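Local structure of predicted ATPase involved in replication control, Cdc46/Mcm family (Methanopyrus kandleri AV19, 3F8T) at residues T207-A211 / P394-L399; A263-V267 / V297-I303; S454-A459 / A479-V483. The protein probably binds ATP and single-stranded DNA and may act as a DNA helicase of the MCM family in replication. The protein carries 2 engineered substitutions. All coordinates share one frame; numbering follows the deposited sequence.

Interaction 1. Residues T207-A211 / P394-L399; sequences TFARA and PSYTLL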
loop_
_atom_site.group_PDB
_atom_site.type_symbol
_atom_site.label_atom_id
_atom_site.label_comp_id
_atom_site.label_asym_id
_atom_site.label_seq_id
_atom_site.Cartn_x
_atom_site.Cartn_y
_atom_site.Cartn_z
ATOM N N THR A 207 0.183 19.577 -13.517
ATOM C CA THR A 207 0.784 18.454 -14.231
ATOM C C THR A 207 0.065 17.129 -13.946
ATOM O O THR A 207 -0.287 16.399 -14.881
ATOM C CB THR A 207 2.273 18.345 -13.888
ATOM O OG1 THR A 207 2.914 19.578 -14.232
ATOM C CG2 THR A 207 2.914 17.225 -14.646
ATOM N N PHE A 208 -0.129 16.802 -12.664
ATOM C CA PHE A 208 -0.794 15.557 -12.301
ATOM C C PHE A 208 -2.257 15.565 -12.733
ATOM O O PHE A 208 -2.755 14.552 -13.215
ATOM C CB PHE A 208 -0.683 15.289 -10.790
ATOM C CG PHE A 208 0.570 14.587 -10.380
ATOM C CD1 PHE A 208 1.704 15.312 -10.018
ATOM C CD2 PHE A 208 0.619 13.187 -10.345
ATOM C CE1 PHE A 208 2.871 14.643 -9.603
ATOM C CE2 PHE A 208 1.769 12.514 -9.937
ATOM C CZ PHE A 208 2.906 13.246 -9.583
ATOM N N ALA A 209 -2.924 16.717 -12.600
ATOM C CA ALA A 209 -4.341 16.866 -12.952
ATOM C C ALA A 209 -4.577 16.585 -14.433
ATOM O O ALA A 209 -5.519 15.900 -14.809
ATOM C CB ALA A 209 -4.834 18.280 -12.595
ATOM N N ARG A 210 -3.703 17.121 -15.274
ATOM C CA ARG A 210 -3.788 16.897 -16.714
ATOM C C ARG A 210 -3.422 15.472 -17.095
ATOM O O ARG A 210 -4.007 14.895 -18.021
ATOM C CB ARG A 210 -2.924 17.908 -17.468
ATOM C CG ARG A 210 -3.701 19.169 -17.847
ATOM C CD ARG A 210 -3.162 20.407 -17.189
ATOM N NE ARG A 210 -3.803 21.632 -17.680
ATOM C CZ ARG A 210 -4.994 22.077 -17.279
ATOM N NH1 ARG A 210 -5.483 23.210 -17.775
ATOM N NH2 ARG A 210 -5.704 21.393 -16.384
ATOM N N ALA A 211 -2.476 14.882 -16.368
ATOM C CA ALA A 211 -2.138 13.483 -16.583
ATOM C C ALA A 211 -3.355 12.598 -16.331
ATOM O O ALA A 211 -3.628 11.682 -17.099
ATOM C CB ALA A 211 -0.981 13.069 -15.686
ATOM N N PRO A 394 4.749 14.908 -18.260
ATOM C CA PRO A 394 5.939 14.067 -18.375
ATOM C C PRO A 394 5.614 12.583 -18.337
ATOM O O PRO A 394 4.444 12.188 -18.349
ATOM C CB PRO A 394 6.777 14.454 -17.141
ATOM C CG PRO A 394 5.923 15.374 -16.315
ATOM C CD PRO A 394 4.541 15.362 -16.879
ATOM N N SER A 395 6.672 11.783 -18.322
ATOM C CA SER A 395 6.604 10.347 -18.182
ATOM C C SER A 395 5.752 9.916 -16.988
ATOM O O SER A 395 5.878 10.484 -15.901
ATOM C CB SER A 395 8.017 9.822 -17.969
ATOM O OG SER A 395 7.995 8.440 -17.723
ATOM N N TYR A 396 4.914 8.901 -17.182
ATOM C CA TYR A 396 4.182 8.311 -16.056
ATOM C C TYR A 396 5.135 7.644 -15.057
ATOM O O TYR A 396 4.854 7.571 -13.855
ATOM C CB TYR A 396 3.087 7.353 -16.544
ATOM C CG TYR A 396 1.859 8.099 -16.985
ATOM C CD1 TYR A 396 1.580 8.304 -18.331
ATOM C CD2 TYR A 396 1.010 8.663 -16.049
ATOM C CE1 TYR A 396 0.449 9.020 -18.726
ATOM C CE2 TYR A 396 -0.100 9.381 -16.431
ATOM C CZ TYR A 396 -0.375 9.557 -17.763
ATOM O OH TYR A 396 -1.488 10.280 -18.105
ATOM N N THR A 397 6.263 7.160 -15.563
ATOM C CA THR A 397 7.329 6.629 -14.704
ATOM C C THR A 397 7.802 7.691 -13.714
ATOM O O THR A 397 7.863 7.433 -12.515
ATOM C CB THR A 397 8.511 6.088 -15.532
ATOM O OG1 THR A 397 8.069 4.952 -16.287
ATOM C CG2 THR A 397 9.651 5.663 -14.625
ATOM N N LEU A 398 8.113 8.880 -14.222
ATOM C CA LEU A 398 8.539 9.983 -13.387
ATOM C C LEU A 398 7.434 10.361 -12.408
ATOM O O LEU A 398 7.679 10.422 -11.206
ATOM C CB LEU A 398 8.973 11.205 -14.220
ATOM C CG LEU A 398 9.334 12.457 -13.389
ATOM C CD1 LEU A 398 10.642 12.301 -12.621
ATOM C CD2 LEU A 398 9.338 13.763 -14.199
ATOM N N LEU A 399 6.227 10.580 -12.925
ATOM C CA LEU A 399 5.086 10.964 -12.088
ATOM C C LEU A 399 4.844 9.978 -10.947
ATOM O O LEU A 399 4.638 10.384 -9.800
ATOM C CB LEU A 399 3.815 11.109 -12.938
ATOM C CG LEU A 399 3.823 12.247 -13.974
ATOM C CD1 LEU A 399 2.462 12.362 -14.675
ATOM C CD2 LEU A 399 4.211 13.560 -13.338
#

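Interaction 2. Residues A263-V267 / V297-I303; sequences APRGV and VLADGGI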
loop_
_atom_site.group_PDB
_atom_site.type_symbol
_atom_site.label_atom_id
_atom_site.label_comp_id
_atom_site.label_asym_id
_atom_site.label_seq_id
_atom_site.Cartn_x
_atom_site.Cartn_y
_atom_site.Cartn_z
ATOM N N ALA A 263 -1.241 5.187 -9.438
ATOM C CA ALA A 263 -1.378 4.779 -8.029
ATOM C C ALA A 263 -0.132 4.033 -7.505
ATOM O O ALA A 263 0.440 3.205 -8.224
ATOM C CB ALA A 263 -2.640 3.934 -7.838
ATOM N N PRO A 264 0.287 4.321 -6.247
ATOM C CA PRO A 264 1.435 3.647 -5.612
ATOM C C PRO A 264 1.165 2.164 -5.345
ATOM O O PRO A 264 2.106 1.346 -5.252
ATOM C CB PRO A 264 1.599 4.404 -4.292
ATOM C CG PRO A 264 0.264 4.988 -4.000
ATOM C CD PRO A 264 -0.301 5.349 -5.365
ATOM N N ARG A 265 -0.128 1.847 -5.254
ATOM C CA ARG A 265 -0.641 0.525 -4.933
ATOM C C ARG A 265 -2.162 0.625 -5.071
ATOM O O ARG A 265 -2.744 1.702 -4.872
ATOM C CB ARG A 265 -0.281 0.160 -3.488
ATOM C CG ARG A 265 -0.914 -1.127 -3.002
ATOM C CD ARG A 265 -0.190 -1.651 -1.760
ATOM N NE ARG A 265 -1.012 -2.635 -1.072
ATOM C CZ ARG A 265 -0.689 -3.242 0.070
ATOM N NH1 ARG A 265 0.456 -2.964 0.674
ATOM N NH2 ARG A 265 -1.544 -4.109 0.614
ATOM N N GLY A 266 -2.831 -0.469 -5.391
ATOM C CA GLY A 266 -4.287 -0.347 -5.454
ATOM C C GLY A 266 -4.983 -1.542 -6.047
ATOM O O GLY A 266 -4.323 -2.468 -6.536
ATOM N N VAL A 267 -6.319 -1.498 -6.006
ATOM C CA VAL A 267 -7.163 -2.553 -6.549
ATOM C C VAL A 267 -8.373 -1.912 -7.174
ATOM O O VAL A 267 -8.969 -0.984 -6.604
ATOM C CB VAL A 267 -7.678 -3.547 -5.449
ATOM C CG1 VAL A 267 -8.473 -4.691 -6.088
ATOM C CG2 VAL A 267 -6.516 -4.084 -4.626
ATOM N N VAL A 297 -8.378 -4.600 1.794
ATOM C CA VAL A 297 -7.146 -5.062 2.444
ATOM C C VAL A 297 -5.974 -5.087 1.448
ATOM O O VAL A 297 -4.873 -4.633 1.761
ATOM C CB VAL A 297 -7.379 -6.451 3.124
ATOM C CG1 VAL A 297 -6.098 -6.990 3.753
ATOM C CG2 VAL A 297 -8.459 -6.305 4.199
ATOM N N LEU A 298 -6.200 -5.594 0.240
ATOM C CA LEU A 298 -5.125 -5.602 -0.761
ATOM C C LEU A 298 -4.755 -4.190 -1.238
ATOM O O LEU A 298 -3.663 -3.973 -1.774
ATOM C CB LEU A 298 -5.483 -6.510 -1.950
ATOM C CG LEU A 298 -5.609 -8.008 -1.628
ATOM C CD1 LEU A 298 -6.106 -8.751 -2.868
ATOM C CD2 LEU A 298 -4.261 -8.561 -1.163
ATOM N N ALA A 299 -5.658 -3.231 -1.031
ATOM C CA ALA A 299 -5.422 -1.823 -1.424
ATOM C C ALA A 299 -4.821 -1.002 -0.274
ATOM O O ALA A 299 -4.622 0.206 -0.410
ATOM C CB ALA A 299 -6.746 -1.170 -1.886
ATOM N N ASP A 300 -4.533 -1.648 0.855
ATOM C CA ASP A 300 -3.898 -0.967 1.984
ATOM C C ASP A 300 -2.715 -0.108 1.530
ATOM O O ASP A 300 -1.790 -0.589 0.869
ATOM C CB ASP A 300 -3.446 -1.998 3.043
ATOM C CG ASP A 300 -2.804 -1.352 4.278
ATOM O OD1 ASP A 300 -3.459 -0.534 4.935
ATOM O OD2 ASP A 300 -1.652 -1.705 4.621
ATOM N N GLY A 301 -2.765 1.174 1.883
ATOM C CA GLY A 301 -1.718 2.123 1.538
ATOM C C GLY A 301 -1.824 2.721 0.140
ATOM O O GLY A 301 -0.936 3.454 -0.300
ATOM N N GLY A 302 -2.891 2.393 -0.570
ATOM C CA GLY A 302 -3.053 2.896 -1.933
ATOM C C GLY A 302 -4.491 3.263 -2.241
ATOM O O GLY A 302 -5.249 3.694 -1.348
ATOM N N ILE A 303 -4.863 3.102 -3.511
ATOM C CA ILE A 303 -6.188 3.511 -3.971
ATOM C C ILE A 303 -7.080 2.290 -4.092
ATOM O O ILE A 303 -6.713 1.312 -4.732
ATOM C CB ILE A 303 -6.119 4.214 -5.356
ATOM C CG1 ILE A 303 -5.248 5.490 -5.292
ATOM C CG2 ILE A 303 -7.534 4.467 -5.922
ATOM C CD1 ILE A 303 -5.954 6.704 -4.675
HETATM O O HOH W 1 0.304 -3.248 3.563
#

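Interaction 3. Residues S454-A459 / A479-V483; sequences SVERLA and AAELV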
loop_
_atom_site.group_PDB
_atom_site.type_symbol
_atom_site.label_atom_id
_atom_site.label_comp_id
_atom_site.label_asym_id
_atom_site.label_seq_id
_atom_site.Cartn_x
_atom_site.Cartn_y
_atom_site.Cartn_z
ATOM N N SER A 454 -11.879 17.985 5.387
ATOM C CA SER A 454 -11.509 17.763 3.976
ATOM C C SER A 454 -10.529 18.812 3.463
ATOM O O SER A 454 -9.536 18.479 2.782
ATOM C CB SER A 454 -12.749 17.726 3.083
ATOM O OG SER A 454 -13.587 16.652 3.477
ATOM N N VAL A 455 -10.793 20.077 3.790
ATOM C CA VAL A 455 -9.868 21.139 3.388
ATOM C C VAL A 455 -8.467 20.863 3.962
ATOM O O VAL A 455 -7.469 20.963 3.241
ATOM C CB VAL A 455 -10.372 22.541 3.791
ATOM C CG1 VAL A 455 -9.295 23.598 3.524
ATOM C CG2 VAL A 455 -11.619 22.861 2.996
ATOM N N GLU A 456 -8.403 20.494 5.237
ATOM C CA GLU A 456 -7.111 20.215 5.871
ATOM C C GLU A 456 -6.381 19.053 5.194
ATOM O O GLU A 456 -5.186 19.149 4.931
ATOM C CB GLU A 456 -7.255 19.983 7.394
ATOM C CG GLU A 456 -5.957 19.508 8.049
ATOM C CD GLU A 456 -5.687 20.094 9.438
ATOM O OE1 GLU A 456 -6.479 20.910 9.952
ATOM O OE2 GLU A 456 -4.659 19.706 10.021
ATOM N N ARG A 457 -7.102 17.967 4.907
ATOM C CA ARG A 457 -6.531 16.820 4.189
ATOM C C ARG A 457 -6.018 17.186 2.816
ATOM O O ARG A 457 -4.924 16.758 2.426
ATOM C CB ARG A 457 -7.569 15.713 4.036
ATOM C CG ARG A 457 -7.853 14.972 5.315
ATOM C CD ARG A 457 -8.928 13.892 5.076
ATOM N NE ARG A 457 -9.519 13.499 6.355
ATOM C CZ ARG A 457 -10.804 13.619 6.681
ATOM N NH1 ARG A 457 -11.698 14.092 5.822
ATOM N NH2 ARG A 457 -11.204 13.242 7.883
ATOM N N LEU A 458 -6.813 17.957 2.071
ATOM C CA LEU A 458 -6.406 18.382 0.734
ATOM C C LEU A 458 -5.187 19.292 0.776
ATOM O O LEU A 458 -4.333 19.233 -0.124
ATOM C CB LEU A 458 -7.555 19.079 0.006
ATOM C CG LEU A 458 -8.707 18.193 -0.485
ATOM C CD1 LEU A 458 -9.989 19.034 -0.602
ATOM C CD2 LEU A 458 -8.318 17.601 -1.845
ATOM N N ALA A 459 -5.131 20.168 1.783
ATOM C CA ALA A 459 -3.969 21.063 1.938
ATOM C C ALA A 459 -2.678 20.311 2.287
ATOM O O ALA A 459 -1.605 20.647 1.773
ATOM C CB ALA A 459 -4.257 22.147 2.968
ATOM N N ALA A 479 -6.944 23.820 -1.604
ATOM C CA ALA A 479 -7.880 22.883 -0.965
ATOM C C ALA A 479 -9.311 23.461 -0.840
ATOM O O ALA A 479 -10.300 22.813 -1.215
ATOM C CB ALA A 479 -7.339 22.496 0.396
ATOM N N ALA A 480 -9.410 24.683 -0.328
ATOM C CA ALA A 480 -10.702 25.330 -0.107
ATOM C C ALA A 480 -11.449 25.573 -1.410
ATOM O O ALA A 480 -12.665 25.403 -1.459
ATOM C CB ALA A 480 -10.505 26.656 0.631
ATOM N N GLU A 481 -10.729 25.963 -2.462
ATOM C CA GLU A 481 -11.344 26.154 -3.787
ATOM C C GLU A 481 -11.986 24.860 -4.287
ATOM O O GLU A 481 -13.067 24.882 -4.865
ATOM C CB GLU A 481 -10.306 26.656 -4.794
ATOM C CG GLU A 481 -10.891 27.188 -6.110
ATOM C CD GLU A 481 -11.065 26.123 -7.196
ATOM O OE1 GLU A 481 -10.217 25.198 -7.306
ATOM O OE2 GLU A 481 -12.055 26.226 -7.956
ATOM N N LEU A 482 -11.333 23.724 -4.047
ATOM C CA LEU A 482 -11.905 22.434 -4.463
ATOM C C LEU A 482 -13.121 22.028 -3.658
ATOM O O LEU A 482 -14.082 21.512 -4.223
ATOM C CB LEU A 482 -10.858 21.318 -4.397
ATOM C CG LEU A 482 -9.684 21.467 -5.370
ATOM C CD1 LEU A 482 -8.619 20.422 -5.054
ATOM C CD2 LEU A 482 -10.096 21.401 -6.844
ATOM N N VAL A 483 -13.085 22.244 -2.341
ATOM C CA VAL A 483 -14.239 21.919 -1.501
ATOM C C VAL A 483 -15.409 22.829 -1.892
ATOM O O VAL A 483 -16.527 22.348 -2.101
ATOM C CB VAL A 483 -13.918 21.982 0.032
ATOM C CG1 VAL A 483 -15.200 21.803 0.876
ATOM C CG2 VAL A 483 -12.918 20.901 0.409
#

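Interaction 1. Residues T207-A211 / P394-L399
T207 and A211, one helical turn apart, face the start of helix 396-409: their CA atoms lie 7.9 Å from the CA of P394 and 8.2 Å from the CA of Y396 respectively, while F208 pairs with L399. On the second segment S395 holds the N-cap position, and its carbonyl accepts the N-H of L399 as the helix begins. L399 carries most of the apolar contact, with each branch sent to a different partner. Its CD1 meets A211 CB at 3.7 Å; its CD2 stands over one face of the F208 ring, 4.2 Å from the centroid and 18° off the ring normal, displaced toward the rim, which makes a CH-pi contact. The same outer part of the ring slides past the L399 side chain in the opposite direction, and F208 CZ comes to 3.4 Å from L399 O. With CG anti to its carbonyl carbon (chi1 -80°), Y396 reaches back to the first helix, where its hydroxyl donates to A211 O over 2.7 Å. The donor is tilted 34° from the carbonyl plane, while A211 O itself lies at the edge of the tyrosine ring. H257 gives the same carbonyl a second donor and its ring meets that of Y396. At the other margin T207 CG2 presses tightly on P394 CD, 3.3 Å away, while T207 OG1 is bonded to D203 O. Helix 219-229 touches F208 through A226, and F230 meets its ring edge-to-face. This is plain packing within the AAA+ ATPase region of the MCM fold, joining helix 204-212 to the N-terminal turn of helix 396-409.

Interaction 2. Residues A263-V267 / V297-I303
R265 O accepts the N-H of I303 (2.9 Å, 161° at the hydrogen) and V267 N donates to I303 O, so that G266 and I303 form a parallel bridge, with the type II turn A299-G302 leading into the second strand. The approach is close enough to bring G302 CA to 3.2 Å from R265 O in a CA-H...O contact. G302 and G266, with no CB, let the two backbones come this close, and the positive phi of G301 suits its place in the turn. R265 extends its chain, with CG anti to the backbone N (chi1 173°), across the turn to the end of helix 295-298. NE donates to L298 O over 3.1 Å, almost in the guanidinium plane but from above the plane of the carbonyl; NH2 adds a weak bond to the same oxygen. The D300 carbonyl lies over one guanidinium face, its O 3.0 Å from R265 CZ; the N-H groups of NE and NH1 are poorly angled toward it, so it stacks on the face without a hydrogen bond. A water accepts from R265 NH1 and donates to D300 OD2, bridging groups whose charged atoms, R265 NH1 and D300 OD2, remain 4.6 Å apart. On the apolar side V267 CG2 packs on L298 CB (3.8 Å) and on A299 CB, and A263 CB meets I303 CG1. P182 O and G158 O take further guanidinium N-H groups, and R339 pairs with D300 OD1. Carbonyl oxygens and a water, with a carboxylate at one remove, thus line the guanidinium, which would be expected to favour its positive charge and fixes its position and rotation.

Interaction 3. Residues S454-A459 / A479-V483
A479 CB sits against the backbone and side chains of one turn of the other helix, 3.4 Å from L458 CB and 3.2 Å from V455 O, with A459 CB also beside it. The CA atoms of L458 and A479 come within 5.0 Å, a close approach allowed by the small methyl. One turn on, V483 points its CG2 branch between two partners: V455 CG2 at 3.5 Å, tighter than usual van der Waals contact, and L458 CD1 at 3.6 Å. The valines V455 and V483 meet at about a right angle, whereas L458 comes to V483 at a slant. In V455 the two branches divide the work. CG1, anti to the backbone N (chi1 172°), meets A479 CB and the backbone N of A480, leaving CG2 to take V483. L458 CD2 extends the apolar patch more loosely to L482 CD1. No hydrogen bond crosses; the contact is van der Waals packing, mostly between apolar side chains.

The two segments belong to helices 449-465 and 473-489 of the MCM AAA-lid region, the helical bundle that accompanies the ATPase core in AAA+ proteins. Their local axes approach to 8.6 Å and run at 131°, an oblique antiparallel crossing. Helix 417-439 adds a further wall through W426, which touches both V455 and A480, and through L423. On the core side, L373 of strand 373-376 touches L458 and V483, while L227 of helix 219-229 reaches L458 and L482. The S454 and R457 side chains, on the same helix as V455, both bond to D372 OD1, with S454 OG also bonded to R450 O and R457 NE to S237 O.

How the interactions relate
Interactions 1 and 2 both lie in the MCM P-loop range, where the chain forms interaction 2 between the two halves of interaction 1; interaction 3 follows later, in the AAA-lid range. The centres of interactions 1 and 2 stand about 19 Å apart, those of interactions 1 and 3 about 21 Å, and those of interactions 2 and 3 about 22 Å. No two of the contacts touch: nearest atoms are about 8 Å apart for interactions 1 and 2 and for interactions 1 and 3, about 12 Å for interactions 2 and 3. Connecting elements bridge the gaps. Helix 396-409, which starts in interaction 1, packs on P264 of interaction 2 through L403, L404 and I407, and helix 219-229 touches both F208 of interaction 1 and L458 of interaction 3.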